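Local atomic coordinates of RidA family protein (Psychrobacter sp. MES7-P7E, PDB entry 6L8P), a protein that probably hydrolyses reactive enamine and imine intermediates of amino-acid metabolism to keto acids and ammonia, as other RidA family deaminases do. Residues Ala33-Gly36 / Thr37-Gln40; Ala71-Val74 / Phe75-Lys79. The protein carries 1 engineered substitution. One frame throughout, in Å; residues are numbered along the deposited sequence.

Interaction 1 (Ala33-Gly36 with Thr37-Gln40) comes first along the chain, in the loop between strands 23-26 and 41-44; interaction 2 (Ala71-Val74 with Phe75-Lys79) follows on helix 67-84. Their centres lie about 16 Å apart and their nearest atoms about 7 Å, so they do not touch. The helix packs against the mixed sheet through strands 47-54 and 137-144, close to the centre of the chain, whereas the loop sits farther out and meets a second subunit of the trimer. One contact thus belongs to the interior of the single subunit, and the other to the subunit boundary, where the active sites of RidA proteins are generally found.

Interaction 1: Ala33-Gly36 / Thr37-Gln40; sequences AAVG and TYSQ
Tyr38 OH accepts a hydrogen bond from Val35 N at 3.0 Å, nearly straight with an N-H...O angle of 166°, and so closes the loop on itself through a side chain. CG of Tyr38 lies between its own backbone N and carbonyl carbon (chi1 60°), which turns the ring back over the preceding residues. Ala34 CB sits over one ring face, 3.5 Å from the ring centroid and shifted toward the rim, in a CH-pi contact whose closest approach is to CE2. Val35 runs alongside the tyrosine, its CG2 3.5 Å from Tyr38 OH. At the bend, an inverse gamma turn centred on Thr37, Tyr38 N gives a weak bond of 3.0 Å to Gly36 O. A CB on Gly36 would crowd Thr37 N and Tyr38 CE1, consistent with glycine there. Thr37 OG1 bonds Asn109 O of the second subunit, and Tyr38 packs on Pro121 of that subunit. Replacing Tyr38 by an alanine would probably leave Val35 N without its acceptor and the methyl of Ala34 without the ring it covers. A malonate ion, probably from the crystallisation liquor, has its nearest atom about 3 Å from the Tyr38 side chain and may mark a pocket for small anions at this subunit boundary.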
ATOM      1  N   ALA A  33     -16.431  13.513  -2.706  1.00 10.18           N
ATOM      2  CA  ALA A  33     -16.808  12.482  -3.661  1.00 10.02           C
ATOM      3  C   ALA A  33     -15.571  11.905  -4.320  1.00 14.33           C
ATOM      4  O   ALA A  33     -14.570  12.594  -4.500  1.00 15.68           O
ATOM      5  CB  ALA A  33     -17.716  13.079  -4.745  1.00 13.34           C
ATOM      6  N   ALA A  34     -15.636  10.623  -4.689  1.00 11.41           N
ATOM      7  CA  ALA A  34     -14.491  10.023  -5.375  1.00 12.24           C
ATOM      8  C   ALA A  34     -14.185  10.783  -6.663  1.00 12.91           C
ATOM      9  O   ALA A  34     -15.106  11.155  -7.390  1.00 14.79           O
ATOM     10  CB  ALA A  34     -14.806   8.560  -5.679  1.00 12.48           C
ATOM     11  N   VAL A  35     -12.897  10.989  -6.964  1.00 11.00           N
ATOM     12  CA  VAL A  35     -12.486  11.641  -8.205  1.00 12.64           C
ATOM     13  C   VAL A  35     -12.110  10.619  -9.260  1.00 16.57           C
ATOM     14  O   VAL A  35     -11.563  10.973 -10.307  1.00 19.71           O
ATOM     15  CB  VAL A  35     -11.346  12.648  -7.992  1.00 12.31           C
ATOM     16  CG1 VAL A  35     -11.807  13.725  -6.984  1.00 13.57           C
ATOM     17  CG2 VAL A  35     -10.093  11.984  -7.447  1.00 15.98           C
ATOM     18  N   GLY A  36     -12.419   9.368  -9.017  1.00 14.19           N
ATOM     19  CA  GLY A  36     -12.168   8.310  -9.974  1.00 12.81           C
ATOM     20  C   GLY A  36     -13.121   7.164  -9.681  1.00 11.13           C
ATOM     21  O   GLY A  36     -14.115   7.320  -8.969  1.00 11.97           O
ATOM     22  N   THR A  37     -12.810   5.990 -10.240  1.00 11.24           N
ATOM     23  CA  THR A  37     -13.727   4.859 -10.218  1.00 11.38           C
ATOM     24  C   THR A  37     -13.454   4.057  -8.953  1.00 11.46           C
ATOM     25  O   THR A  37     -12.778   3.024  -8.973  1.00 11.80           O
ATOM     26  CB  THR A  37     -13.546   4.013 -11.479  1.00 11.83           C
ATOM     27  OG1 THR A  37     -13.568   4.892 -12.611  1.00 14.21           O
ATOM     28  CG2 THR A  37     -14.653   2.995 -11.583  1.00 10.88           C
ATOM     29  N   TYR A  38     -13.988   4.558  -7.829  1.00  9.93           N
ATOM     30  CA  TYR A  38     -13.782   3.928  -6.522  1.00  8.80           C
ATOM     31  C   TYR A  38     -14.845   4.423  -5.545  1.00 10.94           C
ATOM     32  O   TYR A  38     -15.517   5.435  -5.792  1.00 11.25           O
ATOM     33  CB  TYR A  38     -12.364   4.208  -5.948  1.00 10.21           C
ATOM     34  CG  TYR A  38     -11.999   5.653  -5.708  1.00  9.24           C
ATOM     35  CD1 TYR A  38     -11.397   6.400  -6.706  1.00  9.13           C
ATOM     36  CD2 TYR A  38     -12.227   6.243  -4.483  1.00 10.29           C
ATOM     37  CE1 TYR A  38     -11.056   7.723  -6.511  1.00 10.30           C
ATOM     38  CE2 TYR A  38     -11.866   7.561  -4.250  1.00 11.74           C
ATOM     39  CZ  TYR A  38     -11.298   8.298  -5.276  1.00 10.92           C
ATOM     40  OH  TYR A  38     -10.968   9.625  -5.060  1.00 13.35           O
ATOM     41  N   SER A  39     -15.010   3.671  -4.450  1.00  9.64           N
ATOM     42  CA  SER A  39     -15.847   4.063  -3.326  1.00  9.52           C
ATOM     43  C   SER A  39     -14.972   4.663  -2.247  1.00  9.50           C
ATOM     44  O   SER A  39     -13.780   4.343  -2.127  1.00 10.22           O
ATOM     45  CB  SER A  39     -16.586   2.869  -2.745  1.00 12.03           C
ATOM     46  OG  SER A  39     -17.507   2.366  -3.727  1.00 17.23           O
ATOM     47  N   GLN A  40     -15.606   5.485  -1.388  1.00  8.89           N
ATOM     48  CA  GLN A  40     -14.844   6.104  -0.311  1.00  9.13           C
ATOM     49  C   GLN A  40     -14.215   5.067   0.622  1.00 11.28           C
ATOM     50  O   GLN A  40     -13.073   5.254   1.060  1.00  9.90           O
ATOM     51  CB  GLN A  40     -15.738   7.056   0.501  1.00 11.27           C
ATOM     52  CG  GLN A  40     -16.070   8.335  -0.256  1.00 10.02           C
ATOM     53  CD  GLN A  40     -17.141   9.138   0.488  1.00 14.63           C
ATOM     54  OE1 GLN A  40     -17.845   8.581   1.336  1.00 18.41           O
ATOM     55  NE2 GLN A  40     -17.215  10.436   0.228  1.00 12.91           N
TER

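Interaction 2: Ala71-Val74 / Phe75-Lys79; sequences AEQV and FENIK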
ATOM      1  N   ALA A  71      -3.092  18.695   4.608  1.00 10.68           N
ATOM      2  CA  ALA A  71      -2.970  17.565   5.544  1.00  8.93           C
ATOM      3  C   ALA A  71      -4.070  17.581   6.618  1.00  9.20           C
ATOM      4  O   ALA A  71      -4.643  16.529   6.962  1.00 10.69           O
ATOM      5  CB  ALA A  71      -1.586  17.581   6.199  1.00 10.67           C
ATOM      6  N   GLU A  72      -4.367  18.766   7.168  1.00 11.27           N
ATOM      7  CA  GLU A  72      -5.457  18.877   8.120  1.00 12.06           C
ATOM      8  C   GLU A  72      -6.777  18.470   7.488  1.00 10.59           C
ATOM      9  O   GLU A  72      -7.600  17.800   8.127  1.00 12.35           O
ATOM     10  CB  GLU A  72      -5.533  20.311   8.654  1.00 11.40           C
ATOM     11  CG  GLU A  72      -4.299  20.636   9.487  1.00 16.02           C
ATOM     12  CD  GLU A  72      -4.190  22.096   9.917  1.00 43.72           C
ATOM     13  OE1 GLU A  72      -4.851  22.969   9.312  1.00 41.43           O
ATOM     14  OE2 GLU A  72      -3.419  22.370  10.866  1.00 49.35           O
ATOM     15  N   GLN A  73      -7.001  18.885   6.226  1.00  9.80           N
ATOM     16  CA  GLN A  73      -8.232  18.537   5.532  1.00 11.71           C
ATOM     17  C   GLN A  73      -8.307  17.040   5.243  1.00  9.30           C
ATOM     18  O   GLN A  73      -9.372  16.432   5.364  1.00 10.53           O
ATOM     19  CB  GLN A  73      -8.322  19.347   4.237  1.00 11.13           C
ATOM     20  CG  GLN A  73      -9.641  19.099   3.452  1.00 11.22           C
ATOM     21  CD  GLN A  73     -10.844  19.652   4.214  1.00 13.39           C
ATOM     22  OE1 GLN A  73     -10.853  20.851   4.557  1.00 17.83           O
ATOM     23  NE2 GLN A  73     -11.782  18.800   4.578  1.00 13.57           N
ATOM     24  N   VAL A  74      -7.167  16.416   4.907  1.00  9.66           N
ATOM     25  CA  VAL A  74      -7.152  14.966   4.725  1.00  8.84           C
ATOM     26  C   VAL A  74      -7.607  14.274   5.993  1.00 10.11           C
ATOM     27  O   VAL A  74      -8.424  13.347   5.947  1.00  9.16           O
ATOM     28  CB  VAL A  74      -5.741  14.485   4.315  1.00 10.19           C
ATOM     29  CG1 VAL A  74      -5.641  12.959   4.471  1.00 11.39           C
ATOM     30  CG2 VAL A  74      -5.419  14.875   2.878  1.00 12.05           C
ATOM     31  N   PHE A  75      -7.116  14.740   7.147  1.00 11.88           N
ATOM     32  CA  PHE A  75      -7.570  14.141   8.405  1.00 12.16           C
ATOM     33  C   PHE A  75      -9.071  14.350   8.637  1.00  9.17           C
ATOM     34  O   PHE A  75      -9.763  13.436   9.096  1.00 12.28           O
ATOM     35  CB  PHE A  75      -6.735  14.671   9.585  1.00 13.46           C
ATOM     36  CG  PHE A  75      -5.543  13.786   9.913  1.00 10.81           C
ATOM     37  CD1 PHE A  75      -5.717  12.589  10.594  1.00 13.91           C
ATOM     38  CD2 PHE A  75      -4.298  14.109   9.429  1.00 12.89           C
ATOM     39  CE1 PHE A  75      -4.591  11.738  10.865  1.00 16.00           C
ATOM     40  CE2 PHE A  75      -3.191  13.298   9.662  1.00 16.26           C
ATOM     41  CZ  PHE A  75      -3.348  12.100  10.401  1.00 13.52           C
ATOM     42  N   GLU A  76      -9.607  15.537   8.306  1.00 11.99           N
ATOM     43  CA  GLU A  76     -11.057  15.723   8.456  1.00 13.01           C
ATOM     44  C   GLU A  76     -11.837  14.774   7.543  1.00 10.37           C
ATOM     45  O   GLU A  76     -12.875  14.198   7.935  1.00 13.63           O
ATOM     46  CB  GLU A  76     -11.426  17.180   8.153  1.00 15.62           C
ATOM     47  CG  GLU A  76     -10.835  18.166   9.181  1.00 19.84           C
ATOM     48  CD  GLU A  76     -11.240  17.793  10.619  1.00 55.89           C
ATOM     49  OE1 GLU A  76     -12.438  17.494  10.841  1.00 55.90           O
ATOM     50  OE2 GLU A  76     -10.369  17.785  11.527  1.00 60.26           O
ATOM     51  N   ASN A  77     -11.341  14.599   6.306  1.00 10.24           N
ATOM     52  CA  ASN A  77     -11.979  13.694   5.353  1.00  9.22           C
ATOM     53  C   ASN A  77     -11.944  12.237   5.825  1.00 10.45           C
ATOM     54  O   ASN A  77     -12.952  11.511   5.770  1.00 11.71           O
ATOM     55  CB  ASN A  77     -11.304  13.865   3.986  1.00  9.20           C
ATOM     56  CG  ASN A  77     -11.534  15.259   3.388  1.00 10.77           C
ATOM     57  OD1 ASN A  77     -12.417  15.981   3.846  1.00 13.42           O
ATOM     58  ND2 ASN A  77     -10.727  15.637   2.364  1.00 11.42           N
ATOM     59  N   ILE A  78     -10.788  11.798   6.332  1.00 10.18           N
ATOM     60  CA  ILE A  78     -10.689  10.445   6.862  1.00  8.81           C
ATOM     61  C   ILE A  78     -11.605  10.271   8.057  1.00  9.18           C
ATOM     62  O   ILE A  78     -12.304   9.265   8.150  1.00 10.92           O
ATOM     63  CB  ILE A  78      -9.226  10.116   7.208  1.00  9.31           C
ATOM     64  CG1 ILE A  78      -8.397  10.058   5.912  1.00  9.83           C
ATOM     65  CG2 ILE A  78      -9.141   8.770   7.945  1.00 10.36           C
ATOM     66  CD1 ILE A  78      -6.882   9.900   6.191  1.00 10.09           C
ATOM     67  N   LYS A  79     -11.598  11.243   8.974  1.00 11.21           N
ATOM     68  CA  LYS A  79     -12.446  11.166  10.169  1.00 11.64           C
ATOM     69  C   LYS A  79     -13.915  11.013   9.782  1.00 12.84           C
ATOM     70  O   LYS A  79     -14.639  10.174  10.354  1.00 13.57           O
ATOM     71  CB  LYS A  79     -12.218  12.410  11.029  1.00 14.88           C
ATOM     72  CG  LYS A  79     -12.909  12.385  12.377  1.00 26.85           C
ATOM     73  CD  LYS A  79     -12.194  13.401  13.268  1.00 44.14           C
ATOM     74  CE  LYS A  79     -13.158  14.241  14.058  1.00 55.73           C
ATOM     75  NZ  LYS A  79     -14.312  13.399  14.423  1.00 53.02           N
TER
HETATM   76  O   HOH W   1      -7.699  18.098  10.900  1.00 27.92           O
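Gln73 and Asn77 meet one helical turn apart through their side-chain amides, with Gln73 NE2 donating to Asn77 OD1 at 3.0 Å. The acceptor lies almost in the amide plane of Gln73, but the donor stands above the carbonyl plane of Asn77, 42° out of it, and the two amide planes are turned 38° against each other. CG of Gln73 extends anti to the backbone N (chi1 -177°) and the chain then bends at chi2, which carries NE2 forward to Asn77. Beside this polar pair, Val74 and Ile78 point the same way, CG1 of Val74 lying 3.7 Å from CD1 of Ile78. Both pairs follow the i to i+4 spacing of an alpha-helix, and the backbone bonds keep the same step: Asn77 N to Gln73 O and Ile78 N to Val74 O, both 2.9 Å. In the chorismate mutase-like alpha+beta fold of the family, Val74 and Ile78 pack this helix against Ile139 of strand 137-144, while Phe75 meets Phe112 of helix 105-115 edge-to-face. A water bridges Glu72 O and Glu76 OE2, 2.8 Å from each, joining backbone to carboxylate along the more exposed flank. Farther out, Arg64 NE bonds Gln73 OE1, the second polar atom of that buried amide, and Phe56 O accepts from Asn77 ND2.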